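Local coordinates for protein putative hyaluronoglucosaminidase (Clostridium perfringens, PDB 6PWI) that probably acts as a family 84 glycoside hydrolase with hexosaminidase activity, seen here as the N-terminal and catalytic-domain part of a longer protein that is probably attached to the cell wall, at residues D176-G181 and V324-F329; I100-G105 and V117-F122; E33-P38 and S458-E463. All coordinates share one frame; numbering follows the deposited sequence.

Contact 1 of 3, residues D176-G181 and V324-F329; sequences DGQWRG and VYEFIF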
loop_
_atom_site.group_PDB
_atom_site.type_symbol
_atom_site.label_atom_id
_atom_site.label_comp_id
_atom_site.label_asym_id
_atom_site.label_seq_id
_atom_site.Cartn_x
_atom_site.Cartn_y
_atom_site.Cartn_z
ATOM N N ASP A 176 -13.874 -6.588 -2.115
ATOM C CA ASP A 176 -14.353 -6.183 -3.424
ATOM C C ASP A 176 -13.363 -6.650 -4.486
ATOM O O ASP A 176 -13.777 -7.100 -5.546
ATOM C CB ASP A 176 -14.639 -4.681 -3.475
ATOM C CG ASP A 176 -15.931 -4.315 -2.766
ATOM O OD1 ASP A 176 -16.942 -5.026 -2.995
ATOM O OD2 ASP A 176 -15.915 -3.340 -1.973
ATOM N N GLY A 177 -12.065 -6.556 -4.176
ATOM C CA GLY A 177 -11.014 -6.908 -5.117
ATOM C C GLY A 177 -10.424 -8.289 -4.839
ATOM O O GLY A 177 -10.275 -8.683 -3.684
ATOM N N GLN A 178 -10.088 -9.001 -5.922
ATOM C CA GLN A 178 -9.389 -10.275 -5.867
ATOM C C GLN A 178 -7.957 -10.065 -5.357
ATOM O O GLN A 178 -7.509 -10.801 -4.482
ATOM C CB GLN A 178 -9.488 -10.961 -7.233
ATOM C CG GLN A 178 -8.779 -12.306 -7.332
ATOM C CD GLN A 178 -8.617 -12.818 -8.748
ATOM O OE1 GLN A 178 -8.865 -12.122 -9.734
ATOM N NE2 GLN A 178 -8.175 -14.060 -8.867
ATOM N N TRP A 179 -7.249 -9.052 -5.880
ATOM C CA TRP A 179 -5.858 -8.803 -5.516
ATOM C C TRP A 179 -5.701 -7.429 -4.875
ATOM O O TRP A 179 -6.242 -6.443 -5.367
ATOM C CB TRP A 179 -4.911 -8.966 -6.714
ATOM C CG TRP A 179 -5.096 -10.258 -7.444
ATOM C CD1 TRP A 179 -5.520 -10.397 -8.731
ATOM C CD2 TRP A 179 -4.922 -11.596 -6.927
ATOM N NE1 TRP A 179 -5.606 -11.724 -9.058
ATOM C CE2 TRP A 179 -5.246 -12.487 -7.974
ATOM C CE3 TRP A 179 -4.523 -12.141 -5.695
ATOM C CZ2 TRP A 179 -5.184 -13.879 -7.820
ATOM C CZ3 TRP A 179 -4.455 -13.513 -5.546
ATOM C CH2 TRP A 179 -4.790 -14.372 -6.595
ATOM N N ARG A 180 -4.945 -7.393 -3.772
ATOM C CA ARG A 180 -4.629 -6.179 -3.040
ATOM C C ARG A 180 -3.170 -6.240 -2.595
ATOM O O ARG A 180 -2.772 -7.152 -1.870
ATOM C CB ARG A 180 -5.527 -6.048 -1.807
ATOM C CG ARG A 180 -7.013 -6.240 -2.076
ATOM C CD ARG A 180 -7.829 -6.471 -0.817
ATOM N NE ARG A 180 -7.432 -7.635 -0.023
ATOM C CZ ARG A 180 -7.760 -8.901 -0.293
ATOM N NH1 ARG A 180 -8.494 -9.187 -1.355
ATOM N NH2 ARG A 180 -7.352 -9.877 0.504
ATOM N N GLY A 181 -2.366 -5.273 -3.041
ATOM C CA GLY A 181 -0.999 -5.211 -2.564
ATOM C C GLY A 181 -0.155 -4.168 -3.285
ATOM O O GLY A 181 -0.646 -3.124 -3.710
ATOM N N VAL A 324 -0.682 -23.709 -7.138
ATOM C CA VAL A 324 -0.162 -22.437 -7.616
ATOM C C VAL A 324 -1.329 -21.545 -8.046
ATOM O O VAL A 324 -2.099 -21.900 -8.935
ATOM C CB VAL A 324 0.880 -22.629 -8.739
ATOM C CG1 VAL A 324 1.369 -21.307 -9.314
ATOM C CG2 VAL A 324 2.059 -23.453 -8.258
ATOM N N TYR A 325 -1.445 -20.377 -7.405
ATOM C CA TYR A 325 -2.460 -19.397 -7.748
ATOM C C TYR A 325 -2.254 -18.940 -9.190
ATOM O O TYR A 325 -1.234 -19.249 -9.803
ATOM C CB TYR A 325 -2.427 -18.225 -6.768
ATOM C CG TYR A 325 -2.785 -18.556 -5.341
ATOM C CD1 TYR A 325 -4.107 -18.738 -4.954
ATOM C CD2 TYR A 325 -1.805 -18.662 -4.363
ATOM C CE1 TYR A 325 -4.443 -19.028 -3.638
ATOM C CE2 TYR A 325 -2.123 -18.950 -3.045
ATOM C CZ TYR A 325 -3.448 -19.131 -2.679
ATOM O OH TYR A 325 -3.768 -19.414 -1.381
ATOM N N GLU A 326 -3.232 -18.196 -9.722
ATOM C CA GLU A 326 -3.264 -17.883 -11.146
ATOM C C GLU A 326 -2.189 -16.859 -11.498
ATOM O O GLU A 326 -1.787 -16.059 -10.655
ATOM C CB GLU A 326 -4.667 -17.481 -11.610
ATOM C CG GLU A 326 -5.385 -16.526 -10.678
ATOM C CD GLU A 326 -6.864 -16.398 -11.005
ATOM O OE1 GLU A 326 -7.297 -15.283 -11.393
ATOM O OE2 GLU A 326 -7.581 -17.417 -10.881
ATOM N N PHE A 327 -1.728 -16.925 -12.751
ATOM C CA PHE A 327 -0.680 -16.058 -13.257
ATOM C C PHE A 327 -1.176 -14.624 -13.423
ATOM O O PHE A 327 -2.351 -14.365 -13.695
ATOM C CB PHE A 327 -0.172 -16.543 -14.616
ATOM C CG PHE A 327 0.743 -17.740 -14.579
ATOM C CD1 PHE A 327 2.080 -17.606 -14.227
ATOM C CD2 PHE A 327 0.275 -18.998 -14.934
ATOM C CE1 PHE A 327 2.924 -18.709 -14.212
ATOM C CE2 PHE A 327 1.118 -20.100 -14.916
ATOM C CZ PHE A 327 2.440 -19.955 -14.554
ATOM N N ILE A 328 -0.227 -13.703 -13.260
ATOM C CA ILE A 328 -0.392 -12.293 -13.548
ATOM C C ILE A 328 0.385 -12.021 -14.830
ATOM O O ILE A 328 1.474 -12.558 -15.007
ATOM C CB ILE A 328 0.136 -11.503 -12.337
ATOM C CG1 ILE A 328 -0.902 -11.508 -11.213
ATOM C CG2 ILE A 328 0.552 -10.094 -12.718
ATOM C CD1 ILE A 328 -0.320 -11.689 -9.834
ATOM N N PHE A 329 -0.194 -11.230 -15.738
ATOM C CA PHE A 329 0.460 -10.900 -16.998
ATOM C C PHE A 329 0.416 -9.388 -17.217
ATOM O O PHE A 329 -0.638 -8.770 -17.121
ATOM C CB PHE A 329 -0.178 -11.686 -18.149
ATOM C CG PHE A 329 0.439 -11.466 -19.509
ATOM C CD1 PHE A 329 1.480 -12.268 -19.959
ATOM C CD2 PHE A 329 -0.024 -10.464 -20.350
ATOM C CE1 PHE A 329 2.057 -12.059 -21.204
ATOM C CE2 PHE A 329 0.556 -10.255 -21.593
ATOM C CZ PHE A 329 1.596 -11.051 -22.020
#
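A single side-chain hydrogen bond carries this contact: the amide NE2 of Gln178 donates to OE1 of Glu326 over 2.9 Å, with a nearly straight N-H...O angle of 166°. The two flat ends meet almost at right angles. Glu326 OE1 lies close to the amide plane of Gln178, whereas the donor stands above the carboxylate plane instead of approaching within it. Gln178 reaches across with an extended chain, its CG anti to the backbone N (chi1 179°), and Glu326 comes to meet it from the other direction.

Both residues sit near the N-terminal ends of strands in a parallel, eight-stranded (beta/alpha)8 barrel. Gln178 immediately precedes the first strand, 179-184, and Glu326 lies just before the fifth, 328-330, so the bond reaches across the N-terminal end of the barrel, opposite the C-terminal strand ends where enzymes of this fold carry their active sites.

Beside the bond, the indole of Trp179 turns its edge to the glutamate, CZ2 lying 3.9 Å from Glu326 CG. One face of the same indole is covered by Gln178 CG, 3.6 Å above the ring plane and toward its rim, so the two neighbouring side chains pack on each other. Farther round, Trp179 meets the ring of Phe388 and touches Asn209 and Gln292; Gln292 NE2 also bonds to the backbone O of Glu326.

Contact 2 of 3, residues I100-G105 and V117-F122; sequences INNSEG and VNDSHF
Asp119 is the first residue of the 117-122 segment to meet the 100-105 turn, and it does so through one carboxylate oxygen, OD2. The Asp119 side chain swings away from its own backbone N (chi1 -154°), which takes the carboxylate to two successive asparagines. Asp119 OD2 lies 3.5 Å from Asn101 ND2, and 3.5 Å from Asn102 OD1, a pair of acceptors that cannot bond to each other. A water bridges Asp119 OD2, at 2.8 Å, and Asn101 OD1, at 2.7 Å, with the geometry of a donor to each, but other acceptors nearby compete for its protons, so the bridge is tentative. Asp119 is poorly ordered, and this exposed side of the contact is accordingly the less certain one.

His121 follows, and its ring atom CD2 rests over the centre of one face of Phe122. Phe122 itself, buried, offers its opposite face to Asn101. Asn101 CB stands 3.7 Å from the ring centroid, only 4° off the ring normal, a CH-pi contact, and the amide beyond it lies stacked on the ring, the two planes 4° apart. Asn101 CG thereby comes within 3.6 Å of Phe122 CD2, and the phenyl ring is held between an asparagine and a histidine. Leu140 of strand 136-141 touches both Asn101 and Phe122.

Asn101 and Asn102 are the central residues of a type II beta turn running from Ile100 to Ser103. The arrangement is that of a strand-helix-strand connection in the alpha/beta domain resembling domain 2 of family 20 hydrolases: the loops entering and leaving helix 106-114 pack against each other.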
loop_
_atom_site.group_PDB
_atom_site.type_symbol
_atom_site.label_atom_id
_atom_site.label_comp_id
_atom_site.label_asym_id
_atom_site.label_seq_id
_atom_site.Cartn_x
_atom_site.Cartn_y
_atom_site.Cartn_z
ATOM N N ILE A 100 -13.630 -23.441 8.569
ATOM C CA ILE A 100 -13.905 -23.150 7.174
ATOM C C ILE A 100 -15.346 -23.543 6.868
ATOM O O ILE A 100 -15.815 -24.592 7.294
ATOM C CB ILE A 100 -12.888 -23.866 6.263
ATOM C CG1 ILE A 100 -11.505 -23.218 6.378
ATOM C CG2 ILE A 100 -13.374 -23.941 4.815
ATOM C CD1 ILE A 100 -10.379 -24.114 5.927
ATOM N N ASN A 101 -16.035 -22.678 6.124
ATOM C CA ASN A 101 -17.423 -22.870 5.749
ATOM C C ASN A 101 -17.577 -24.138 4.909
ATOM O O ASN A 101 -16.769 -24.390 4.011
ATOM C CB ASN A 101 -17.938 -21.634 5.016
ATOM C CG ASN A 101 -19.325 -21.840 4.459
ATOM O OD1 ASN A 101 -20.290 -21.947 5.216
ATOM N ND2 ASN A 101 -19.417 -21.919 3.143
ATOM N N ASN A 102 -18.616 -24.927 5.238
ATOM C CA ASN A 102 -18.991 -26.162 4.558
ATOM C C ASN A 102 -17.950 -27.271 4.723
ATOM O O ASN A 102 -17.862 -28.149 3.870
ATOM C CB ASN A 102 -19.269 -25.965 3.066
ATOM C CG ASN A 102 -20.587 -25.285 2.777
ATOM O OD1 ASN A 102 -21.412 -25.085 3.668
ATOM N ND2 ASN A 102 -20.793 -24.924 1.521
ATOM N N SER A 103 -17.183 -27.252 5.818
ATOM C CA SER A 103 -16.208 -28.302 6.083
ATOM C C SER A 103 -16.859 -29.466 6.832
ATOM O O SER A 103 -16.336 -30.580 6.818
ATOM C CB SER A 103 -15.042 -27.765 6.862
ATOM O OG SER A 103 -15.434 -27.504 8.204
ATOM N N GLU A 104 -17.989 -29.172 7.490
ATOM C CA GLU A 104 -18.693 -30.044 8.426
ATOM C C GLU A 104 -17.772 -30.421 9.577
ATOM O O GLU A 104 -17.941 -31.472 10.195
ATOM C CB GLU A 104 -19.343 -31.249 7.745
ATOM C CG GLU A 104 -20.113 -30.851 6.511
ATOM C CD GLU A 104 -21.288 -31.736 6.155
ATOM O OE1 GLU A 104 -22.267 -31.746 6.922
ATOM O OE2 GLU A 104 -21.222 -32.399 5.107
ATOM N N GLY A 105 -16.800 -29.538 9.835
ATOM C CA GLY A 105 -15.967 -29.601 11.020
ATOM C C GLY A 105 -16.682 -28.984 12.216
ATOM O O GLY A 105 -17.797 -28.466 12.094
ATOM N N VAL A 117 -25.375 -17.180 10.336
ATOM C CA VAL A 117 -25.092 -16.512 9.068
ATOM C C VAL A 117 -25.735 -17.209 7.867
ATOM O O VAL A 117 -26.487 -18.171 8.016
ATOM C CB VAL A 117 -23.579 -16.321 8.836
ATOM C CG1 VAL A 117 -23.018 -15.131 9.599
ATOM C CG2 VAL A 117 -22.786 -17.592 9.105
ATOM N N ASN A 118 -25.392 -16.694 6.670
ATOM C CA ASN A 118 -25.938 -17.076 5.373
ATOM C C ASN A 118 -24.833 -17.593 4.457
ATOM O O ASN A 118 -23.794 -16.950 4.317
ATOM C CB ASN A 118 -26.541 -15.880 4.629
ATOM C CG ASN A 118 -27.936 -15.535 5.095
ATOM O OD1 ASN A 118 -28.209 -14.392 5.443
ATOM N ND2 ASN A 118 -28.821 -16.519 5.115
ATOM N N ASP A 119 -25.113 -18.727 3.796
ATOM C CA ASP A 119 -24.244 -19.340 2.798
ATOM C C ASP A 119 -24.037 -18.390 1.613
ATOM O O ASP A 119 -23.046 -18.508 0.894
ATOM C CB ASP A 119 -24.791 -20.707 2.357
ATOM C CG ASP A 119 -23.733 -21.677 1.847
ATOM O OD1 ASP A 119 -23.758 -21.994 0.641
ATOM O OD2 ASP A 119 -22.901 -22.125 2.664
ATOM N N SER A 120 -24.982 -17.450 1.433
ATOM C CA SER A 120 -24.990 -16.462 0.360
ATOM C C SER A 120 -23.802 -15.513 0.504
ATOM O O SER A 120 -23.406 -14.833 -0.441
ATOM C CB SER A 120 -26.284 -15.680 0.367
ATOM O OG SER A 120 -27.411 -16.536 0.486
ATOM N N HIS A 121 -23.254 -15.466 1.717
ATOM C CA HIS A 121 -22.130 -14.610 2.041
ATOM C C HIS A 121 -20.860 -15.093 1.327
ATOM O O HIS A 121 -20.094 -14.282 0.808
ATOM C CB HIS A 121 -22.057 -14.477 3.576
ATOM C CG HIS A 121 -20.832 -13.816 4.102
ATOM N ND1 HIS A 121 -20.471 -12.531 3.747
ATOM C CD2 HIS A 121 -19.890 -14.251 4.963
ATOM C CE1 HIS A 121 -19.351 -12.208 4.359
ATOM N NE2 HIS A 121 -18.975 -13.246 5.110
ATOM N N PHE A 122 -20.683 -16.418 1.236
ATOM C CA PHE A 122 -19.366 -17.022 1.088
ATOM C C PHE A 122 -18.896 -17.103 -0.363
ATOM O O PHE A 122 -17.752 -17.467 -0.619
ATOM C CB PHE A 122 -19.292 -18.359 1.828
ATOM C CG PHE A 122 -19.099 -18.210 3.317
ATOM C CD1 PHE A 122 -17.851 -17.905 3.844
ATOM C CD2 PHE A 122 -20.167 -18.347 4.187
ATOM C CE1 PHE A 122 -17.676 -17.754 5.211
ATOM C CE2 PHE A 122 -19.992 -18.197 5.555
ATOM C CZ PHE A 122 -18.747 -17.902 6.064
HETATM O O HOH W 1 -22.762 -23.023 5.304
#

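Contact 3 of 3, residues E33-P38 and S458-E463; sequences EYEIYP and SFKYIE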
loop_
_atom_site.group_PDB
_atom_site.type_symbol
_atom_site.label_atom_id
_atom_site.label_comp_id
_atom_site.label_asym_id
_atom_site.label_seq_id
_atom_site.Cartn_x
_atom_site.Cartn_y
_atom_site.Cartn_z
ATOM N N GLU A 33 -17.474 2.064 19.354
ATOM C CA GLU A 33 -17.222 0.899 18.516
ATOM C C GLU A 33 -15.775 0.897 18.013
ATOM O O GLU A 33 -15.112 1.932 17.996
ATOM C CB GLU A 33 -18.283 0.832 17.415
ATOM C CG GLU A 33 -19.686 0.663 17.985
ATOM C CD GLU A 33 -20.868 0.770 17.029
ATOM O OE1 GLU A 33 -21.998 0.406 17.435
ATOM O OE2 GLU A 33 -20.669 1.218 15.885
ATOM N N TYR A 34 -15.277 -0.282 17.617
ATOM C CA TYR A 34 -13.874 -0.463 17.268
ATOM C C TYR A 34 -13.571 0.097 15.880
ATOM O O TYR A 34 -14.384 -0.015 14.961
ATOM C CB TYR A 34 -13.473 -1.938 17.338
ATOM C CG TYR A 34 -13.796 -2.598 18.652
ATOM C CD1 TYR A 34 -13.300 -2.086 19.842
ATOM C CD2 TYR A 34 -14.601 -3.726 18.710
ATOM C CE1 TYR A 34 -13.598 -2.674 21.060
ATOM C CE2 TYR A 34 -14.903 -4.331 19.921
ATOM C CZ TYR A 34 -14.403 -3.801 21.100
ATOM O OH TYR A 34 -14.686 -4.386 22.302
ATOM N N GLU A 35 -12.380 0.698 15.754
ATOM C CA GLU A 35 -11.849 1.128 14.469
ATOM C C GLU A 35 -11.129 -0.053 13.818
ATOM O O GLU A 35 -10.122 -0.535 14.334
ATOM C CB GLU A 35 -10.932 2.338 14.652
ATOM C CG GLU A 35 -10.180 2.732 13.398
ATOM C CD GLU A 35 -9.322 3.973 13.570
ATOM O OE1 GLU A 35 -9.897 5.061 13.786
ATOM O OE2 GLU A 35 -8.079 3.849 13.506
ATOM N N ILE A 36 -11.680 -0.511 12.689
ATOM C CA ILE A 36 -11.119 -1.620 11.937
ATOM C C ILE A 36 -10.874 -1.172 10.498
ATOM O O ILE A 36 -11.789 -0.691 9.832
ATOM C CB ILE A 36 -12.057 -2.837 11.997
ATOM C CG1 ILE A 36 -12.252 -3.318 13.435
ATOM C CG2 ILE A 36 -11.547 -3.953 11.101
ATOM C CD1 ILE A 36 -13.468 -4.190 13.618
ATOM N N TYR A 37 -9.630 -1.349 10.033
ATOM C CA TYR A 37 -9.264 -1.101 8.648
ATOM C C TYR A 37 -8.689 -2.378 8.046
ATOM O O TYR A 37 -7.907 -3.066 8.698
ATOM C CB TYR A 37 -8.248 0.040 8.548
ATOM C CG TYR A 37 -8.853 1.417 8.588
ATOM C CD1 TYR A 37 -9.405 1.979 7.447
ATOM C CD2 TYR A 37 -8.895 2.151 9.766
ATOM C CE1 TYR A 37 -9.977 3.240 7.475
ATOM C CE2 TYR A 37 -9.468 3.414 9.814
ATOM C CZ TYR A 37 -10.009 3.959 8.660
ATOM O OH TYR A 37 -10.573 5.204 8.670
ATOM N N PRO A 38 -9.021 -2.732 6.783
ATOM C CA PRO A 38 -9.961 -1.963 5.965
ATOM C C PRO A 38 -11.359 -1.999 6.574
ATOM O O PRO A 38 -11.642 -2.862 7.397
ATOM C CB PRO A 38 -9.965 -2.723 4.629
ATOM C CG PRO A 38 -8.643 -3.458 4.626
ATOM C CD PRO A 38 -8.464 -3.889 6.066
ATOM N N SER A 458 -4.529 6.417 9.219
ATOM C CA SER A 458 -3.410 5.545 8.915
ATOM C C SER A 458 -2.192 5.856 9.785
ATOM O O SER A 458 -1.470 4.939 10.174
ATOM C CB SER A 458 -3.073 5.589 7.450
ATOM O OG SER A 458 -2.510 6.839 7.087
ATOM N N PHE A 459 -1.970 7.136 10.106
ATOM C CA PHE A 459 -0.709 7.524 10.724
ATOM C C PHE A 459 -0.471 6.801 12.051
ATOM O O PHE A 459 0.667 6.457 12.362
ATOM C CB PHE A 459 -0.509 9.045 10.707
ATOM C CG PHE A 459 -0.342 9.557 9.300
ATOM C CD1 PHE A 459 0.885 9.485 8.651
ATOM C CD2 PHE A 459 -1.446 10.017 8.593
ATOM C CE1 PHE A 459 1.010 9.890 7.331
ATOM C CE2 PHE A 459 -1.318 10.428 7.276
ATOM C CZ PHE A 459 -0.093 10.361 6.650
ATOM N N LYS A 460 -1.536 6.535 12.814
ATOM C CA LYS A 460 -1.360 5.883 14.104
ATOM C C LYS A 460 -0.849 4.452 13.918
ATOM O O LYS A 460 -0.135 3.937 14.775
ATOM C CB LYS A 460 -2.625 5.957 14.967
ATOM C CG LYS A 460 -3.766 5.036 14.558
ATOM C CD LYS A 460 -5.008 5.176 15.419
ATOM C CE LYS A 460 -5.912 6.304 14.977
ATOM N NZ LYS A 460 -6.663 5.917 13.763
ATOM N N TYR A 461 -1.194 3.828 12.786
ATOM C CA TYR A 461 -0.762 2.473 12.483
ATOM C C TYR A 461 0.664 2.473 11.942
ATOM O O TYR A 461 1.444 1.578 12.252
ATOM C CB TYR A 461 -1.718 1.819 11.487
ATOM C CG TYR A 461 -3.123 1.726 12.009
ATOM C CD1 TYR A 461 -3.471 0.759 12.940
ATOM C CD2 TYR A 461 -4.095 2.633 11.604
ATOM C CE1 TYR A 461 -4.761 0.679 13.441
ATOM C CE2 TYR A 461 -5.389 2.565 12.098
ATOM C CZ TYR A 461 -5.721 1.584 13.018
ATOM O OH TYR A 461 -6.993 1.502 13.505
ATOM N N ILE A 462 0.988 3.478 11.125
ATOM C CA ILE A 462 2.290 3.534 10.487
ATOM C C ILE A 462 3.342 3.887 11.531
ATOM O O ILE A 462 4.430 3.319 11.522
ATOM C CB ILE A 462 2.281 4.528 9.309
ATOM C CG1 ILE A 462 1.241 4.116 8.266
ATOM C CG2 ILE A 462 3.678 4.682 8.715
ATOM C CD1 ILE A 462 0.954 5.174 7.239
ATOM N N GLU A 463 2.999 4.823 12.421
ATOM C CA GLU A 463 3.954 5.383 13.364
ATOM C C GLU A 463 3.256 5.653 14.696
ATOM O O GLU A 463 2.770 6.760 14.935
ATOM C CB GLU A 463 4.601 6.640 12.774
ATOM C CG GLU A 463 5.459 7.412 13.759
ATOM C CD GLU A 463 6.479 6.557 14.494
ATOM O OE1 GLU A 463 7.430 6.086 13.835
ATOM O OE2 GLU A 463 6.307 6.335 15.719
HETATM O O HOH W 2 -7.471 -1.560 12.282
#
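The junction between the domain resembling family 20 domain 2 and helix 451-462 of the beta-N-acetylglucosaminidase region is made by Glu35 and Tyr37 on one side and Lys460 and Tyr461 on the other. Residues 33-38, the irregular N-terminal segment ahead of strand 43-46, have no regular helix or strand. The helix is in its last turn, and Glu463 is the first residue to leave helical geometry.

At the centre is one oxygen, Glu35 OE2, gripped by two donors. Lys460 NZ forms a salt bridge to it at 2.5 Å on the syn lone pair, the side of the other carboxylate oxygen, and Tyr461 OH donates at 2.6 Å to the anti lone pair. Occupation of both lone pairs should fix the rotation of the carboxylate and would be expected to favour its charged form. Glu35 arrives with a fully extended chain (chi1 172°), while Lys460 needs bends at chi3 and chi4 to bring its ammonium group round. Lys460 NZ has a second partner, the backbone O of Asp457, one turn back on the helix.

The phenol of Tyr461 presents its edge, with Glu35 OE2 near the ring plane, and Lys460 CG covers part of one of its faces. The carboxylate is tilted from that ring by 50°. Tyr37 adds an apolar touch, its CD2 lying 4.2 Å from Tyr461 CE2; the Tyr37 hydroxyl is hydrogen-bonded to Asp457 OD2, and its ring meets Phe437 of helix 433-444. Alongside runs a water-mediated link: one water accepts from the backbone N of Tyr37 at 3.1 Å and donates, weakly, to Tyr461 OH at 3.3 Å.

The three contacts illustrate how a multidomain hydrolase is joined at different scales. Contact 2 is local, wholly within the N-terminal alpha/beta domain; contact 1 joins the residues leading into the first and fifth barrel strands; contact 3 brings the two domains together over more than 400 residues of sequence. Contacts 1 and 2 both lie inside the loop that contact 3 closes, and follow one another in series. None touches another: the centres are about 23 Å apart for contacts 1 and 2, about 25 Å for 1 and 3, and about 29 Å for 2 and 3, although the nearest atoms of contacts 1 and 3 approach to about 6 Å. All three lie away from Asp299, the predicted proton donor.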